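Local atomic coordinates of Sqt1 (Chaetomium thermophilum, PDB entry 4ZOY), a protein that probably serves as a dedicated chaperone that captures a nascent ribosomal protein during its synthesis, in support of ribosome biogenesis, using a WD40 beta-propeller. Residues 359-370 and 405-416; 7-15 and 46-55. All coordinates share one frame; numbering follows the deposited sequence.

In the fold
Sqt1 is a WD40 beta-propeller of eight four-stranded antiparallel sheets, and both contacts join one blade to the next. In each, the last strand of a blade meets the third strand of its neighbour: 9-11 against 45-51 in contact 2, and 362-367 against strand 404-408 and the loop after it in contact 1. Contact 2 closes along the chain before contact 1 opens. Its strand 9-11 completes the sheet of strands 457-461, 468-473 and 478-482, so this interface belongs to the closure of the ring. Going round the propeller, one further blade interface lies between them. The centres of contacts 1 and 2 are 34 Å apart; the nearest atoms of contacts 1 and 2 are about 12 Å apart.

Contact 1: 359-370 and 405-416; sequences RSFALRRHLRGA and RRWDLRGGTAGP
The guanidinium of R364 overlaps the small side chain of A414, whose CB sits over one face of it, 3.5 Å from R364 NH1, at a blade-to-blade joint of the WD40 propeller. The side chain runs out extended, with CG anti to the backbone N (chi1 -166°), which carries its head across to the turn after strand 404-408. There R364 NH2 gives a nearly straight hydrogen bond to R410 O (2.8 Å, 166°), lying in the guanidinium plane, while NE makes only weak bonds to the carbonyls of L409 and G411. Arginine suits the place because it can serve several carbonyls and still pair its NH1 with D356. D356 also pairs with R359, whose guanidinium lays one face over G415 CA (3.5 Å from R359 CZ); a glycine lets the flat group come down on the backbone.

T413 ties the two backbones together: its N donates to R364 O (2.9 Å) and its OG1 to L363 O (2.7 Å), both on carbonyl lone pairs. G412, lacking a side chain, brings its CA to 3.2 Å from R364 O. D408 OD1 accepts from R410 N in an Asx turn, and R410 NE and NH2 grip the carboxylate side-on in a salt bridge.

Farther along, apolar side chains take over. L367 CD1 rests over the six-membered ring of W407, 4.2 Å from its centroid, and A370 CB approaches W407 CZ2 at 3.6 Å. W407 and D408 form the WD dipeptide, and W407 NE1 hydrogen-bonds to S397 OG of the second strand, as in many WD40 blades.

Strand 362-367 is an edge strand, the last of its sheet, with a classic bulge where R364 and R365 both face V354. Its sheet neighbour, strand 352-356, also touches W407 and L409, and strand 441-445 flanks W407.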
loop_
_atom_site.group_PDB
_atom_site.type_symbol
_atom_site.label_atom_id
_atom_site.label_comp_id
_atom_site.label_asym_id
_atom_site.label_seq_id
_atom_site.Cartn_x
_atom_site.Cartn_y
_atom_site.Cartn_z
ATOM N N ARG A 359 16.334 -8.497 -16.750
ATOM C CA ARG A 359 16.620 -8.247 -18.165
ATOM C C ARG A 359 16.518 -6.764 -18.513
ATOM O O ARG A 359 15.891 -6.387 -19.505
ATOM C CB ARG A 359 15.675 -9.066 -19.042
ATOM C CG ARG A 359 15.760 -10.563 -18.800
ATOM C CD ARG A 359 14.715 -11.316 -19.610
ATOM N NE ARG A 359 14.734 -10.855 -20.986
ATOM C CZ ARG A 359 13.720 -10.280 -21.629
ATOM N NH1 ARG A 359 12.522 -10.111 -21.070
ATOM N NH2 ARG A 359 13.908 -9.895 -22.875
ATOM N N SER A 360 17.153 -5.933 -17.694
ATOM C CA SER A 360 17.144 -4.481 -17.881
ATOM C C SER A 360 15.724 -3.934 -17.941
ATOM O O SER A 360 15.456 -2.946 -18.624
ATOM C CB SER A 360 17.927 -4.091 -19.143
ATOM O OG SER A 360 18.178 -2.693 -19.159
ATOM N N PHE A 361 14.827 -4.579 -17.199
ATOM C CA PHE A 361 13.440 -4.140 -17.119
ATOM C C PHE A 361 12.796 -4.089 -18.505
ATOM O O PHE A 361 11.952 -3.223 -18.800
ATOM C CB PHE A 361 13.354 -2.808 -16.376
ATOM C CG PHE A 361 13.665 -2.945 -14.910
ATOM C CD1 PHE A 361 14.977 -3.008 -14.473
ATOM C CD2 PHE A 361 12.641 -3.062 -13.978
ATOM C CE1 PHE A 361 15.271 -3.179 -13.120
ATOM C CE2 PHE A 361 12.921 -3.230 -12.633
ATOM C CZ PHE A 361 14.238 -3.291 -12.204
ATOM N N ALA A 362 13.173 -5.058 -19.338
ATOM C CA ALA A 362 12.486 -5.266 -20.610
ATOM C C ALA A 362 11.004 -5.490 -20.366
ATOM O O ALA A 362 10.602 -6.032 -19.333
ATOM C CB ALA A 362 13.070 -6.453 -21.359
ATOM N N LEU A 363 10.187 -5.079 -21.320
ATOM C CA LEU A 363 8.749 -5.255 -21.196
ATOM C C LEU A 363 8.351 -6.704 -21.407
ATOM O O LEU A 363 8.673 -7.313 -22.437
ATOM C CB LEU A 363 8.020 -4.362 -22.194
ATOM C CG LEU A 363 6.492 -4.417 -22.201
ATOM C CD1 LEU A 363 5.957 -3.944 -20.861
ATOM C CD2 LEU A 363 6.001 -3.507 -23.310
ATOM N N ARG A 364 7.685 -7.275 -20.408
ATOM C CA ARG A 364 7.180 -8.636 -20.501
ATOM C C ARG A 364 5.768 -8.639 -21.074
ATOM O O ARG A 364 5.433 -9.446 -21.927
ATOM C CB ARG A 364 7.190 -9.302 -19.123
ATOM C CG ARG A 364 7.016 -10.804 -19.170
ATOM C CD ARG A 364 6.873 -11.384 -17.764
ATOM N NE ARG A 364 6.785 -12.840 -17.795
ATOM C CZ ARG A 364 7.812 -13.651 -17.572
ATOM N NH1 ARG A 364 9.009 -13.155 -17.284
ATOM N NH2 ARG A 364 7.643 -14.964 -17.629
ATOM N N ARG A 365 4.945 -7.729 -20.588
ATOM C CA ARG A 365 3.564 -7.658 -21.031
ATOM C C ARG A 365 2.969 -6.305 -20.707
ATOM O O ARG A 365 3.181 -5.755 -19.624
ATOM C CB ARG A 365 2.729 -8.764 -20.378
ATOM C CG ARG A 365 1.351 -8.940 -21.007
ATOM C CD ARG A 365 0.784 -10.318 -20.708
ATOM N NE ARG A 365 -0.317 -10.657 -21.604
ATOM C CZ ARG A 365 -0.831 -11.877 -21.723
ATOM N NH1 ARG A 365 -0.341 -12.878 -21.000
ATOM N NH2 ARG A 365 -1.834 -12.096 -22.567
ATOM N N HIS A 366 2.215 -5.765 -21.657
ATOM C CA HIS A 366 1.454 -4.549 -21.452
ATOM C C HIS A 366 -0.018 -4.933 -21.495
ATOM O O HIS A 366 -0.567 -5.201 -22.567
ATOM C CB HIS A 366 1.796 -3.516 -22.530
ATOM C CG HIS A 366 1.194 -2.164 -22.298
ATOM N ND1 HIS A 366 1.253 -1.162 -23.245
ATOM C CD2 HIS A 366 0.547 -1.634 -21.231
ATOM C CE1 HIS A 366 0.654 -0.082 -22.778
ATOM N NE2 HIS A 366 0.223 -0.338 -21.554
ATOM N N LEU A 367 -0.637 -4.999 -20.323
ATOM C CA LEU A 367 -2.051 -5.367 -20.212
ATOM C C LEU A 367 -2.910 -4.120 -20.353
ATOM O O LEU A 367 -3.284 -3.477 -19.363
ATOM C CB LEU A 367 -2.334 -6.066 -18.877
ATOM C CG LEU A 367 -1.636 -7.400 -18.626
ATOM C CD1 LEU A 367 -1.839 -7.834 -17.181
ATOM C CD2 LEU A 367 -2.153 -8.468 -19.580
ATOM N N ARG A 368 -3.204 -3.755 -21.595
ATOM C CA ARG A 368 -4.033 -2.590 -21.853
ATOM C C ARG A 368 -5.468 -2.897 -21.451
ATOM O O ARG A 368 -5.960 -3.991 -21.687
ATOM C CB ARG A 368 -3.976 -2.176 -23.331
ATOM C CG ARG A 368 -2.567 -1.955 -23.872
ATOM C CD ARG A 368 -2.605 -1.868 -25.401
ATOM N NE ARG A 368 -1.273 -1.797 -26.001
ATOM C CZ ARG A 368 -0.704 -0.672 -26.421
ATOM N NH1 ARG A 368 -1.350 0.480 -26.299
ATOM N NH2 ARG A 368 0.510 -0.694 -26.962
ATOM N N GLY A 369 -6.126 -1.938 -20.820
ATOM C CA GLY A 369 -7.512 -2.135 -20.429
ATOM C C GLY A 369 -7.722 -3.168 -19.336
ATOM O O GLY A 369 -8.786 -3.780 -19.237
ATOM N N ALA A 370 -6.701 -3.374 -18.504
ATOM C CA ALA A 370 -6.821 -4.252 -17.348
ATOM C C ALA A 370 -7.998 -3.831 -16.473
ATOM O O ALA A 370 -8.693 -4.679 -15.908
ATOM C CB ALA A 370 -5.525 -4.240 -16.534
ATOM N N ARG A 405 -9.441 -7.848 -10.018
ATOM C CA ARG A 405 -9.024 -8.902 -10.931
ATOM C C ARG A 405 -7.773 -9.598 -10.443
ATOM O O ARG A 405 -7.013 -9.047 -9.654
ATOM C CB ARG A 405 -8.800 -8.337 -12.339
ATOM C CG ARG A 405 -10.088 -7.879 -13.013
ATOM C CD ARG A 405 -9.950 -7.583 -14.496
ATOM N NE ARG A 405 -11.288 -7.369 -15.050
ATOM C CZ ARG A 405 -11.879 -6.184 -15.124
ATOM N NH1 ARG A 405 -11.249 -5.087 -14.730
ATOM N NH2 ARG A 405 -13.118 -6.090 -15.603
ATOM N N ARG A 406 -7.566 -10.827 -10.907
ATOM C CA ARG A 406 -6.311 -11.487 -10.606
ATOM C C ARG A 406 -5.723 -12.013 -11.896
ATOM O O ARG A 406 -6.441 -12.525 -12.768
ATOM C CB ARG A 406 -6.480 -12.595 -9.598
ATOM C CG ARG A 406 -5.110 -13.154 -9.227
ATOM C CD ARG A 406 -5.201 -14.016 -8.058
ATOM N NE ARG A 406 -5.552 -13.299 -6.847
ATOM C CZ ARG A 406 -6.027 -13.902 -5.765
ATOM N NH1 ARG A 406 -6.250 -15.218 -5.789
ATOM N NH2 ARG A 406 -6.283 -13.219 -4.675
ATOM N N TRP A 407 -4.409 -11.860 -12.001
ATOM C CA TRP A 407 -3.681 -12.079 -13.234
ATOM C C TRP A 407 -2.572 -13.084 -13.029
ATOM O O TRP A 407 -1.900 -13.079 -11.991
ATOM C CB TRP A 407 -3.072 -10.774 -13.743
ATOM C CG TRP A 407 -4.029 -9.637 -13.794
ATOM C CD1 TRP A 407 -4.286 -8.736 -12.806
ATOM C CD2 TRP A 407 -4.848 -9.272 -14.902
ATOM N NE1 TRP A 407 -5.219 -7.826 -13.233
ATOM C CE2 TRP A 407 -5.589 -8.139 -14.514
ATOM C CE3 TRP A 407 -5.043 -9.804 -16.181
ATOM C CZ2 TRP A 407 -6.498 -7.520 -15.360
ATOM C CZ3 TRP A 407 -5.943 -9.188 -17.023
ATOM C CH2 TRP A 407 -6.660 -8.058 -16.610
ATOM N N ASP A 408 -2.403 -13.934 -14.034
ATOM C CA ASP A 408 -1.277 -14.851 -14.153
ATOM C C ASP A 408 -0.245 -14.176 -15.049
ATOM O O ASP A 408 -0.482 -13.984 -16.241
ATOM C CB ASP A 408 -1.783 -16.188 -14.731
ATOM C CG ASP A 408 -0.677 -17.126 -15.192
ATOM O OD1 ASP A 408 0.522 -16.891 -14.945
ATOM O OD2 ASP A 408 -1.057 -18.143 -15.815
ATOM N N LEU A 409 0.901 -13.812 -14.476
ATOM C CA LEU A 409 1.879 -12.999 -15.197
ATOM C C LEU A 409 2.996 -13.819 -15.839
ATOM O O LEU A 409 4.011 -13.258 -16.244
ATOM C CB LEU A 409 2.493 -11.951 -14.260
ATOM C CG LEU A 409 1.505 -10.956 -13.632
ATOM C CD1 LEU A 409 2.273 -9.900 -12.854
ATOM C CD2 LEU A 409 0.598 -10.307 -14.674
ATOM N N ARG A 410 2.824 -15.131 -15.934
ATOM C CA ARG A 410 3.869 -15.947 -16.561
ATOM C C ARG A 410 4.019 -15.667 -18.054
ATOM O O ARG A 410 5.114 -15.796 -18.597
ATOM C CB ARG A 410 3.594 -17.438 -16.348
ATOM C CG ARG A 410 3.757 -17.882 -14.913
ATOM C CD ARG A 410 3.314 -19.326 -14.751
ATOM N NE ARG A 410 1.900 -19.495 -15.081
ATOM C CZ ARG A 410 1.298 -20.669 -15.247
ATOM N NH1 ARG A 410 1.985 -21.799 -15.133
ATOM N NH2 ARG A 410 0.005 -20.717 -15.537
ATOM N N GLY A 411 2.923 -15.309 -18.713
ATOM C CA GLY A 411 2.940 -15.047 -20.146
ATOM C C GLY A 411 3.708 -13.803 -20.560
ATOM O O GLY A 411 4.105 -12.993 -19.720
ATOM N N GLY A 412 3.923 -13.652 -21.863
ATOM C CA GLY A 412 4.594 -12.475 -22.386
ATOM C C GLY A 412 5.997 -12.748 -22.895
ATOM O O GLY A 412 6.438 -13.896 -22.957
ATOM N N THR A 413 6.702 -11.678 -23.256
ATOM C CA THR A 413 8.060 -11.783 -23.782
ATOM C C THR A 413 9.067 -11.854 -22.641
ATOM O O THR A 413 9.379 -10.839 -22.014
ATOM C CB THR A 413 8.395 -10.598 -24.710
ATOM O OG1 THR A 413 8.022 -9.368 -24.075
ATOM C CG2 THR A 413 7.639 -10.719 -26.020
ATOM N N ALA A 414 9.588 -13.052 -22.386
ATOM C CA ALA A 414 10.422 -13.290 -21.210
ATOM C C ALA A 414 11.881 -13.552 -21.574
ATOM O O ALA A 414 12.656 -14.043 -20.750
ATOM C CB ALA A 414 9.866 -14.459 -20.401
ATOM N N GLY A 415 12.252 -13.216 -22.806
ATOM C CA GLY A 415 13.627 -13.363 -23.250
ATOM C C GLY A 415 14.014 -14.803 -23.537
ATOM O O GLY A 415 13.262 -15.531 -24.187
ATOM N N PRO A 416 15.196 -15.218 -23.051
ATOM C CA PRO A 416 15.745 -16.562 -23.278
ATOM C C PRO A 416 14.796 -17.685 -22.871
ATOM O O PRO A 416 14.927 -18.181 -21.754
ATOM C CB PRO A 416 17.005 -16.577 -22.401
ATOM C CG PRO A 416 17.383 -15.141 -22.251
ATOM C CD PRO A 416 16.087 -14.392 -22.216
HETATM O O HOH W 1 0.285 -12.291 -18.316
#

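Contact 2: 7-15 and 46-55; sequences SIAYFDGHK and KGYVLDISAA
F11 and Y48 meet at the joint between two blades of the WD40 propeller, where strand 9-11, the outer strand of one sheet, packs on strand 45-51, the third strand of the next. Strand 9-11 comes from the N-terminus and pairs with strand 478-482 near the C-terminus, the closure often called a velcro in propellers.

Aromatic interactions dominate, in two T-shaped steps. The first points the edge of F11 at the face of Y48, with ring centroids 4.8 Å apart and planes at 73°; F11 CZ stands over the middle of the tyrosine ring. With CG anti to the backbone N (chi1 172°), the phenyl group is carried across to the neighbouring blade. In the second step Y48 turns its own edge to the face of H14, the planes now at 88° and Y48 CD2 3.6 Å from H14 NE2. Tyrosine therefore works both as face and as edge. H14 NE2 is hydrogen-bonded to T33, an arrangement consistent with the histidine-to-serine/threonine link common in WD40 blades, and this helps to fix the imidazole under the tyrosine edge.

Apolar contacts continue along the joint. L50 CD2 sits almost squarely above the F11 ring, 3.9 Å from its centroid, in a CH-pi contact; the backbone N of G13 lies over the opposite face, so the phenyl ring is sandwiched. The backbone of G13 can come this close because glycine has no side chain. At the far end two alanines keep the approach close, A9 CB to A55 CB at 3.6 Å.

One polar link runs through a water, which donates to G13 O (2.8 Å) and accepts from Y48 OH (2.6 Å), bridging the 3.9 Å between G13 O and Y48 OH.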
loop_
_atom_site.group_PDB
_atom_site.type_symbol
_atom_site.label_atom_id
_atom_site.label_comp_id
_atom_site.label_asym_id
_atom_site.label_seq_id
_atom_site.Cartn_x
_atom_site.Cartn_y
_atom_site.Cartn_z
ATOM N N SER A 7 -19.741 -11.022 -4.310
ATOM C CA SER A 7 -19.381 -10.969 -2.903
ATOM C C SER A 7 -20.083 -12.039 -2.074
ATOM O O SER A 7 -21.196 -12.456 -2.392
ATOM C CB SER A 7 -19.674 -9.583 -2.319
ATOM O OG SER A 7 -21.071 -9.332 -2.274
ATOM N N ILE A 8 -19.420 -12.472 -1.009
ATOM C CA ILE A 8 -19.983 -13.452 -0.079
ATOM C C ILE A 8 -20.374 -12.786 1.239
ATOM O O ILE A 8 -21.016 -13.397 2.093
ATOM C CB ILE A 8 -18.997 -14.624 0.212
ATOM C CG1 ILE A 8 -17.717 -14.117 0.888
ATOM C CG2 ILE A 8 -18.683 -15.402 -1.054
ATOM C CD1 ILE A 8 -16.771 -15.224 1.334
ATOM N N ALA A 9 -19.972 -11.527 1.402
ATOM C CA ALA A 9 -20.340 -10.729 2.561
ATOM C C ALA A 9 -20.075 -9.276 2.246
ATOM O O ALA A 9 -19.362 -8.945 1.297
ATOM C CB ALA A 9 -19.561 -11.147 3.812
ATOM N N TYR A 10 -20.669 -8.398 3.039
ATOM C CA TYR A 10 -20.496 -6.978 2.832
ATOM C C TYR A 10 -20.632 -6.230 4.135
ATOM O O TYR A 10 -21.152 -6.753 5.128
ATOM C CB TYR A 10 -21.511 -6.446 1.816
ATOM C CG TYR A 10 -22.930 -6.401 2.336
ATOM C CD1 TYR A 10 -23.699 -7.548 2.402
ATOM C CD2 TYR A 10 -23.499 -5.204 2.744
ATOM C CE1 TYR A 10 -25.005 -7.508 2.878
ATOM C CE2 TYR A 10 -24.800 -5.155 3.212
ATOM C CZ TYR A 10 -25.544 -6.313 3.277
ATOM O OH TYR A 10 -26.841 -6.265 3.751
ATOM N N PHE A 11 -20.143 -4.998 4.134
ATOM C CA PHE A 11 -20.362 -4.097 5.249
ATOM C C PHE A 11 -20.682 -2.728 4.689
ATOM O O PHE A 11 -19.895 -2.164 3.929
ATOM C CB PHE A 11 -19.142 -4.041 6.163
ATOM C CG PHE A 11 -19.232 -2.982 7.218
ATOM C CD1 PHE A 11 -20.201 -3.054 8.208
ATOM C CD2 PHE A 11 -18.350 -1.915 7.226
ATOM C CE1 PHE A 11 -20.288 -2.071 9.181
ATOM C CE2 PHE A 11 -18.428 -0.934 8.196
ATOM C CZ PHE A 11 -19.398 -1.013 9.180
ATOM N N ASP A 12 -21.848 -2.192 5.044
ATOM C CA ASP A 12 -22.286 -0.931 4.470
ATOM C C ASP A 12 -22.366 0.198 5.498
ATOM O O ASP A 12 -22.978 1.232 5.226
ATOM C CB ASP A 12 -23.646 -1.113 3.785
ATOM C CG ASP A 12 -24.754 -1.404 4.774
ATOM O OD1 ASP A 12 -24.535 -2.223 5.691
ATOM O OD2 ASP A 12 -25.837 -0.794 4.647
ATOM N N GLY A 13 -21.726 0.018 6.654
ATOM C CA GLY A 13 -21.778 1.008 7.721
ATOM C C GLY A 13 -21.187 2.378 7.431
ATOM O O GLY A 13 -21.664 3.388 7.944
ATOM N N HIS A 14 -20.130 2.436 6.627
ATOM C CA HIS A 14 -19.557 3.732 6.268
ATOM C C HIS A 14 -20.582 4.581 5.525
ATOM O O HIS A 14 -21.312 4.079 4.680
ATOM C CB HIS A 14 -18.305 3.557 5.400
ATOM C CG HIS A 14 -17.153 2.922 6.114
ATOM N ND1 HIS A 14 -16.246 3.652 6.854
ATOM C CD2 HIS A 14 -16.749 1.632 6.191
ATOM C CE1 HIS A 14 -15.338 2.839 7.360
ATOM N NE2 HIS A 14 -15.616 1.606 6.969
ATOM N N LYS A 15 -20.636 5.874 5.829
ATOM C CA LYS A 15 -21.623 6.729 5.176
ATOM C C LYS A 15 -21.130 7.254 3.838
ATOM O O LYS A 15 -21.920 7.656 2.984
ATOM C CB LYS A 15 -22.009 7.901 6.076
ATOM C CG LYS A 15 -22.656 7.471 7.380
ATOM C CD LYS A 15 -23.050 8.670 8.223
ATOM C CE LYS A 15 -23.739 8.235 9.502
ATOM N NZ LYS A 15 -24.099 9.411 10.340
ATOM N N LYS A 46 -14.531 8.097 9.994
ATOM C CA LYS A 46 -15.031 6.973 10.753
ATOM C C LYS A 46 -14.304 5.716 10.327
ATOM O O LYS A 46 -14.034 5.511 9.135
ATOM C CB LYS A 46 -16.537 6.798 10.546
ATOM C CG LYS A 46 -17.166 5.661 11.328
ATOM C CD LYS A 46 -17.386 6.050 12.775
ATOM C CE LYS A 46 -18.269 5.045 13.489
ATOM N NZ LYS A 46 -18.595 5.484 14.880
ATOM N N GLY A 47 -14.013 4.867 11.300
ATOM C CA GLY A 47 -13.421 3.583 11.013
ATOM C C GLY A 47 -14.155 2.473 11.730
ATOM O O GLY A 47 -14.888 2.709 12.697
ATOM N N TYR A 48 -13.949 1.254 11.258
ATOM C CA TYR A 48 -14.534 0.075 11.865
ATOM C C TYR A 48 -13.536 -1.065 11.875
ATOM O O TYR A 48 -12.649 -1.130 11.016
ATOM C CB TYR A 48 -15.793 -0.358 11.114
ATOM C CG TYR A 48 -16.946 0.606 11.214
ATOM C CD1 TYR A 48 -17.791 0.586 12.320
ATOM C CD2 TYR A 48 -17.197 1.525 10.206
ATOM C CE1 TYR A 48 -18.857 1.469 12.416
ATOM C CE2 TYR A 48 -18.265 2.414 10.290
ATOM C CZ TYR A 48 -19.086 2.374 11.400
ATOM O OH TYR A 48 -20.147 3.249 11.494
ATOM N N VAL A 49 -13.668 -1.965 12.840
ATOM C CA VAL A 49 -12.954 -3.225 12.771
ATOM C C VAL A 49 -13.967 -4.328 12.533
ATOM O O VAL A 49 -15.006 -4.383 13.197
ATOM C CB VAL A 49 -12.142 -3.519 14.041
ATOM C CG1 VAL A 49 -11.382 -4.831 13.876
ATOM C CG2 VAL A 49 -11.188 -2.369 14.327
ATOM N N LEU A 50 -13.667 -5.195 11.576
ATOM C CA LEU A 50 -14.564 -6.270 11.189
ATOM C C LEU A 50 -13.927 -7.617 11.451
ATOM O O LEU A 50 -12.700 -7.735 11.453
ATOM C CB LEU A 50 -14.928 -6.161 9.711
ATOM C CG LEU A 50 -15.412 -4.798 9.225
ATOM C CD1 LEU A 50 -15.507 -4.765 7.719
ATOM C CD2 LEU A 50 -16.768 -4.467 9.836
ATOM N N ASP A 51 -14.769 -8.624 11.678
ATOM C CA ASP A 51 -14.347 -10.015 11.756
ATOM C C ASP A 51 -14.972 -10.770 10.590
ATOM O O ASP A 51 -16.158 -11.107 10.616
ATOM C CB ASP A 51 -14.759 -10.641 13.093
ATOM C CG ASP A 51 -14.179 -12.029 13.296
ATOM O OD1 ASP A 51 -13.761 -12.661 12.305
ATOM O OD2 ASP A 51 -14.146 -12.491 14.454
ATOM N N ILE A 52 -14.161 -11.038 9.574
ATOM C CA ILE A 52 -14.627 -11.566 8.296
ATOM C C ILE A 52 -14.913 -13.082 8.387
ATOM O O ILE A 52 -15.536 -13.670 7.502
ATOM C CB ILE A 52 -13.583 -11.212 7.176
ATOM C CG1 ILE A 52 -13.926 -9.863 6.532
ATOM C CG2 ILE A 52 -13.500 -12.251 6.068
ATOM C CD1 ILE A 52 -13.931 -8.699 7.466
ATOM N N SER A 53 -14.516 -13.705 9.489
ATOM C CA SER A 53 -14.775 -15.134 9.664
ATOM C C SER A 53 -16.279 -15.414 9.751
ATOM O O SER A 53 -16.720 -16.548 9.582
ATOM C CB SER A 53 -14.065 -15.665 10.907
ATOM O OG SER A 53 -14.670 -15.178 12.089
ATOM N N ALA A 54 -17.062 -14.368 9.998
ATOM C CA ALA A 54 -18.517 -14.485 10.045
ATOM C C ALA A 54 -19.119 -14.651 8.651
ATOM O O ALA A 54 -20.310 -14.931 8.515
ATOM C CB ALA A 54 -19.120 -13.270 10.737
ATOM N N ALA A 55 -18.299 -14.476 7.618
ATOM C CA ALA A 55 -18.766 -14.604 6.240
ATOM C C ALA A 55 -18.971 -16.067 5.863
ATOM O O ALA A 55 -18.008 -16.809 5.678
ATOM C CB ALA A 55 -17.782 -13.943 5.279
HETATM O O HOH W 2 -20.732 5.219 9.842
#